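Local coordinates for protein siderophore biosynthesis lipase/esterase, putative (Aspergillus fumigatus, PDB 6GUP) that hydrolyses the ester bonds of the iron-carrying siderophore fusarinine C, releasing fusarinine, but leaves triacetylfusarinine C untouched, at residues D168-Q173 and A291-D296; W174-G179 and A186-V191. All coordinates share one frame; numbering follows the deposited sequence.

Contact 1 of 2, residues D168-Q173 and A291-D296; sequences DREAIQ and AWVDKD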
loop_
_atom_site.group_PDB
_atom_site.type_symbol
_atom_site.label_atom_id
_atom_site.label_comp_id
_atom_site.label_asym_id
_atom_site.label_seq_id
_atom_site.Cartn_x
_atom_site.Cartn_y
_atom_site.Cartn_z
ATOM N N ASP A 168 -13.542 14.986 8.970
ATOM C CA ASP A 168 -14.362 14.000 8.254
ATOM C C ASP A 168 -15.804 14.019 8.750
ATOM O O ASP A 168 -16.736 13.886 7.956
ATOM C CB ASP A 168 -13.794 12.583 8.412
ATOM C CG ASP A 168 -12.513 12.368 7.624
ATOM O OD1 ASP A 168 -12.452 12.762 6.440
ATOM O OD2 ASP A 168 -11.564 11.782 8.188
ATOM N N ARG A 169 -15.974 14.172 10.062
ATOM C CA ARG A 169 -17.295 14.316 10.675
ATOM C C ARG A 169 -18.080 15.473 10.052
ATOM O O ARG A 169 -19.227 15.295 9.638
ATOM C CB ARG A 169 -17.170 14.511 12.195
ATOM C CG ARG A 169 -18.396 15.126 12.849
ATOM C CD ARG A 169 -18.255 15.269 14.349
ATOM N NE ARG A 169 -19.357 16.088 14.856
ATOM C CZ ARG A 169 -19.319 17.403 15.096
ATOM N NH1 ARG A 169 -20.417 18.007 15.547
ATOM N NH2 ARG A 169 -18.207 18.123 14.929
ATOM N N GLU A 170 -17.458 16.649 10.001
ATOM C CA GLU A 170 -18.094 17.833 9.411
ATOM C C GLU A 170 -18.223 17.753 7.887
ATOM O O GLU A 170 -19.128 18.364 7.318
ATOM C CB GLU A 170 -17.371 19.119 9.825
ATOM C CG GLU A 170 -17.666 19.523 11.260
ATOM C CD GLU A 170 -17.142 20.897 11.610
ATOM O OE1 GLU A 170 -15.989 21.214 11.250
ATOM O OE2 GLU A 170 -17.879 21.660 12.270
ATOM N N ALA A 171 -17.327 17.012 7.234
ATOM C CA ALA A 171 -17.451 16.740 5.797
ATOM C C ALA A 171 -18.688 15.900 5.473
ATOM O O ALA A 171 -19.356 16.148 4.469
ATOM C CB ALA A 171 -16.196 16.064 5.264
ATOM N N ILE A 172 -18.986 14.918 6.324
ATOM C CA ILE A 172 -20.186 14.086 6.167
ATOM C C ILE A 172 -21.463 14.902 6.416
ATOM O O ILE A 172 -22.441 14.751 5.683
ATOM C CB ILE A 172 -20.129 12.822 7.063
ATOM C CG1 ILE A 172 -19.016 11.888 6.564
ATOM C CG2 ILE A 172 -21.461 12.078 7.049
ATOM C CD1 ILE A 172 -18.651 10.765 7.512
ATOM N N GLN A 173 -21.445 15.763 7.438
ATOM C CA GLN A 173 -22.544 16.714 7.696
ATOM C C GLN A 173 -22.857 17.588 6.474
ATOM O O GLN A 173 -24.022 17.861 6.178
ATOM C CB GLN A 173 -22.214 17.618 8.892
ATOM C CG GLN A 173 -22.250 16.921 10.246
ATOM C CD GLN A 173 -21.748 17.798 11.384
ATOM O OE1 GLN A 173 -21.542 19.002 11.219
ATOM N NE2 GLN A 173 -21.551 17.192 12.548
ATOM N N ALA A 291 -20.155 25.452 4.577
ATOM C CA ALA A 291 -20.237 26.909 4.450
ATOM C C ALA A 291 -20.563 27.607 5.777
ATOM O O ALA A 291 -20.264 28.792 5.937
ATOM C CB ALA A 291 -21.257 27.291 3.385
ATOM N N TRP A 292 -21.173 26.881 6.720
ATOM C CA TRP A 292 -21.407 27.403 8.077
ATOM C C TRP A 292 -20.143 27.495 8.960
ATOM O O TRP A 292 -20.185 28.130 10.015
ATOM C CB TRP A 292 -22.527 26.623 8.797
ATOM C CG TRP A 292 -22.236 25.182 9.161
ATOM C CD1 TRP A 292 -21.496 24.732 10.220
ATOM C CD2 TRP A 292 -22.725 24.011 8.491
ATOM N NE1 TRP A 292 -21.476 23.357 10.236
ATOM C CE2 TRP A 292 -22.223 22.889 9.189
ATOM C CE3 TRP A 292 -23.531 23.802 7.363
ATOM C CZ2 TRP A 292 -22.498 21.572 8.792
ATOM C CZ3 TRP A 292 -23.808 22.491 6.970
ATOM C CH2 TRP A 292 -23.290 21.394 7.684
ATOM N N VAL A 293 -19.038 26.874 8.536
ATOM C CA VAL A 293 -17.757 26.958 9.250
ATOM C C VAL A 293 -17.006 28.228 8.837
ATOM O O VAL A 293 -16.762 28.449 7.648
ATOM C CB VAL A 293 -16.863 25.723 8.968
ATOM C CG1 VAL A 293 -15.524 25.831 9.696
ATOM C CG2 VAL A 293 -17.578 24.439 9.372
ATOM N N ASP A 294 -16.649 29.051 9.823
ATOM C CA ASP A 294 -15.762 30.197 9.610
ATOM C C ASP A 294 -14.318 29.687 9.674
ATOM O O ASP A 294 -13.822 29.344 10.749
ATOM C CB ASP A 294 -16.020 31.283 10.666
ATOM C CG ASP A 294 -15.407 32.633 10.302
ATOM O OD1 ASP A 294 -14.390 32.681 9.576
ATOM O OD2 ASP A 294 -15.946 33.662 10.761
ATOM N N LYS A 295 -13.657 29.636 8.518
ATOM C CA LYS A 295 -12.285 29.115 8.417
ATOM C C LYS A 295 -11.251 30.012 9.105
ATOM O O LYS A 295 -10.246 29.519 9.622
ATOM C CB LYS A 295 -11.885 28.923 6.952
ATOM C CG LYS A 295 -12.720 27.904 6.193
ATOM C CD LYS A 295 -12.283 27.828 4.740
ATOM C CE LYS A 295 -13.296 27.087 3.887
ATOM N NZ LYS A 295 -12.931 27.162 2.448
ATOM N N ASP A 296 -11.501 31.322 9.098
ATOM C CA ASP A 296 -10.606 32.303 9.726
ATOM C C ASP A 296 -10.638 32.201 11.248
ATOM O O ASP A 296 -9.591 32.250 11.899
ATOM C CB ASP A 296 -10.975 33.724 9.291
ATOM C CG ASP A 296 -10.747 33.955 7.813
ATOM O OD1 ASP A 296 -9.575 33.947 7.384
ATOM O OD2 ASP A 296 -11.737 34.153 7.077
HETATM O O HOH W 1 -20.565 21.475 12.118
#

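Contact 2 of 2, residues W174-G179 and A186-V191; sequences WVLAEG and AEIRPV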
loop_
_atom_site.group_PDB
_atom_site.type_symbol
_atom_site.label_atom_id
_atom_site.label_comp_id
_atom_site.label_asym_id
_atom_site.label_seq_id
_atom_site.Cartn_x
_atom_site.Cartn_y
_atom_site.Cartn_z
ATOM N N TRP A 174 -21.804 18.014 5.781
ATOM C CA TRP A 174 -21.912 18.828 4.567
ATOM C C TRP A 174 -22.411 18.018 3.364
ATOM O O TRP A 174 -23.157 18.542 2.532
ATOM C CB TRP A 174 -20.549 19.457 4.270
ATOM C CG TRP A 174 -20.498 20.480 3.174
ATOM C CD1 TRP A 174 -19.602 20.514 2.155
ATOM C CD2 TRP A 174 -21.347 21.626 3.000
ATOM N NE1 TRP A 174 -19.830 21.601 1.349
ATOM C CE2 TRP A 174 -20.895 22.305 1.844
ATOM C CE3 TRP A 174 -22.436 22.152 3.710
ATOM C CZ2 TRP A 174 -21.502 23.477 1.374
ATOM C CZ3 TRP A 174 -23.044 23.318 3.240
ATOM C CH2 TRP A 174 -22.572 23.967 2.082
ATOM N N VAL A 175 -21.992 16.754 3.277
ATOM C CA VAL A 175 -22.519 15.810 2.277
ATOM C C VAL A 175 -24.016 15.543 2.497
ATOM O O VAL A 175 -24.781 15.500 1.532
ATOM C CB VAL A 175 -21.712 14.482 2.263
ATOM C CG1 VAL A 175 -22.444 13.363 1.523
ATOM C CG2 VAL A 175 -20.347 14.709 1.627
ATOM N N LEU A 176 -24.422 15.361 3.752
ATOM C CA LEU A 176 -25.842 15.186 4.093
ATOM C C LEU A 176 -26.676 16.451 3.854
ATOM O O LEU A 176 -27.867 16.356 3.567
ATOM C CB LEU A 176 -26.000 14.728 5.548
ATOM C CG LEU A 176 -25.450 13.339 5.891
ATOM C CD1 LEU A 176 -25.350 13.165 7.399
ATOM C CD2 LEU A 176 -26.305 12.238 5.279
ATOM N N ALA A 177 -26.052 17.622 3.984
ATOM C CA ALA A 177 -26.712 18.900 3.701
ATOM C C ALA A 177 -26.858 19.172 2.199
ATOM O O ALA A 177 -27.950 19.508 1.737
ATOM C CB ALA A 177 -25.957 20.044 4.367
ATOM N N GLU A 178 -25.761 19.021 1.454
ATOM C CA GLU A 178 -25.679 19.446 0.042
ATOM C C GLU A 178 -25.637 18.338 -1.018
ATOM O O GLU A 178 -25.922 18.605 -2.188
ATOM C CB GLU A 178 -24.444 20.330 -0.151
ATOM C CG GLU A 178 -24.525 21.685 0.533
ATOM C CD GLU A 178 -25.612 22.589 -0.027
ATOM O OE1 GLU A 178 -25.837 22.579 -1.256
ATOM O OE2 GLU A 178 -26.238 23.319 0.769
ATOM N N GLY A 179 -25.284 17.115 -0.621
ATOM C CA GLY A 179 -25.073 16.007 -1.558
ATOM C C GLY A 179 -23.602 15.774 -1.859
ATOM O O GLY A 179 -22.728 16.428 -1.284
ATOM N N ALA A 186 -31.363 13.852 -0.516
ATOM C CA ALA A 186 -32.499 12.933 -0.405
ATOM C C ALA A 186 -32.167 11.479 -0.762
ATOM O O ALA A 186 -32.802 10.556 -0.252
ATOM C CB ALA A 186 -33.636 13.426 -1.276
ATOM N N GLU A 187 -31.189 11.293 -1.646
ATOM C CA GLU A 187 -30.740 9.965 -2.082
ATOM C C GLU A 187 -29.697 9.366 -1.140
ATOM O O GLU A 187 -29.643 8.148 -0.959
ATOM C CB GLU A 187 -30.118 10.051 -3.475
ATOM C CG GLU A 187 -31.005 10.672 -4.542
ATOM C CD GLU A 187 -30.227 11.034 -5.790
ATOM O OE1 GLU A 187 -29.339 10.250 -6.183
ATOM O OE2 GLU A 187 -30.492 12.108 -6.371
ATOM N N ILE A 188 -28.853 10.230 -0.578
ATOM C CA ILE A 188 -27.781 9.828 0.341
ATOM C C ILE A 188 -28.311 9.485 1.741
ATOM O O ILE A 188 -27.812 8.554 2.378
ATOM C CB ILE A 188 -26.680 10.925 0.414
ATOM C CG1 ILE A 188 -25.888 10.941 -0.901
ATOM C CG2 ILE A 188 -25.726 10.699 1.588
ATOM C CD1 ILE A 188 -25.067 12.191 -1.128
ATOM N N ARG A 189 -29.310 10.237 2.205
ATOM C CA ARG A 189 -29.864 10.091 3.562
ATOM C C ARG A 189 -30.273 8.661 3.963
ATOM O O ARG A 189 -29.846 8.189 5.018
ATOM C CB ARG A 189 -31.051 11.046 3.762
ATOM C CG ARG A 189 -31.603 11.078 5.177
ATOM C CD ARG A 189 -30.840 12.093 5.995
ATOM N NE ARG A 189 -31.008 11.897 7.432
ATOM C CZ ARG A 189 -30.885 12.854 8.353
ATOM N NH1 ARG A 189 -30.606 14.115 8.015
ATOM N NH2 ARG A 189 -31.057 12.551 9.637
ATOM N N PRO A 190 -31.100 7.974 3.139
ATOM C CA PRO A 190 -31.513 6.597 3.472
ATOM C C PRO A 190 -30.341 5.637 3.681
ATOM O O PRO A 190 -30.420 4.732 4.516
ATOM C CB PRO A 190 -32.324 6.152 2.245
ATOM C CG PRO A 190 -32.666 7.389 1.506
ATOM C CD PRO A 190 -31.597 8.382 1.812
ATOM N N VAL A 191 -29.270 5.852 2.921
ATOM C CA VAL A 191 -28.071 5.025 2.993
ATOM C C VAL A 191 -27.299 5.327 4.282
ATOM O O VAL A 191 -26.824 4.406 4.944
ATOM C CB VAL A 191 -27.168 5.224 1.753
ATOM C CG1 VAL A 191 -25.994 4.256 1.778
ATOM C CG2 VAL A 191 -27.969 5.029 0.468
#

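Contact 1 of 2, residues D168-Q173 and A291-D296
Gln173 and Trp292 meet edge-on, with the amide oxygen placed against the benzene end of the indole. Gln173 OE1 lies 3.7 Å from Trp292 CZ2, near the ring plane, and the amide plane is turned only 23° from that of the indole. The glutamine's aliphatic root joins in, its CB lying 4.0 Å from Trp292 CZ2, while the backbone O of Gln173 reaches the same rim in plane, 3.9 Å from Trp292 CH2.

A chi1 of 68° places Trp292 CG between its backbone N and carbonyl carbon, which turns the ring toward helix 168-178 although the CB does not point at it. Gln173 and Glu170, one helical turn apart, each have an extended chain with CG anti to the carbonyl carbon (chi1 -71° for Gln173), which brings both polar ends to the same water.

No direct hydrogen bond links the segments; a single water does the joining. It accepts from Trp292 NE1 at 2.8 Å, in the plane of the ring, and donates to Glu170 OE2 at 2.7 Å and to Gln173 OE1 at 2.8 Å. The water bond to OE1 is consistent with the modelled amide orientation, in which NE2 lies over a face of the Arg169 guanidinium. Glu170 OE2 is also bonded to Ser254 OG, so this buried carboxylate oxygen has two partners. Its apolar neighbour is Val293: Val293 CG2 lies 4.0 Å from Glu170 OE2.

Just beyond, Asp294 holds the N-cap position of helix 295-307, with a weak bond from Asp296 N to its OD1. The contact thus joins the first helix after strand 159-163 to the connection after strand 278-283, a junction between inserted helices, probably a cap, and the alpha/beta-hydrolase core.

Contact 2 of 2, residues W174-G179 and A186-V191
Ile188 is the first residue of 186-191 to reach the other segment, and with two branches it touches Val175 and Leu176 of helix 168-178 and Gly179 just beyond it. Its CG1 is anti to the carbonyl carbon (chi1 -71°), which carries CD1 out to the end of that helix. There Ile188 CD1 lies 3.8 Å from Gly179 CA and 3.9 Å from Val175 CG1, meeting the valine side chain at about a right angle. On the other branch, Ile188 CG2 stands 4.0 Å from Leu176 CD2.

Gly179, the first residue past the helix, has a positive phi of 100°, and its N still bonds to Val175 O at 2.7 Å; with no side chain there, the isoleucine methyl rests directly on the main chain.

Next comes Arg189, whose CA is 4.5 Å from Leu176 CD2, a looser contact. Its guanidinium turns to Glu193 in a salt bridge one turn further along its own helix. At Pro190 the helix kinks: neither this nitrogen nor that of Val191 bonds to the preceding turn, and Val191 N makes only a weak bond to Ile188 O. Val191 itself packs on helix 216-222.

The segment axes approach to 8.6 Å at 134°, a splayed antiparallel pair. With no hydrogen bond or salt bridge across it, the contact rests on van der Waals packing of aliphatic groups, and this interface depends on the fit and burial of Ile188, not on polar pairing.

From the N terminus, the chain first passes through the strands up to 159-163 and then enters helix 168-178, which serves both contacts. Contact 2 closes the short turn into helix 185-205, a local helical hairpin. The chain then runs through the further helices of the probable cap and strand 278-283 before 291-296 returns to the first half of helix 168-178, so contact 1 closes a long loop of 117 residues in which contact 2 is nested. The two centres lie about 15 Å apart. They meet directly where Trp292 CZ3 packs 3.6 Å from Trp174 CE3, linking the hairpin through helix 168-178 to the polypeptide that leaves the central sheet.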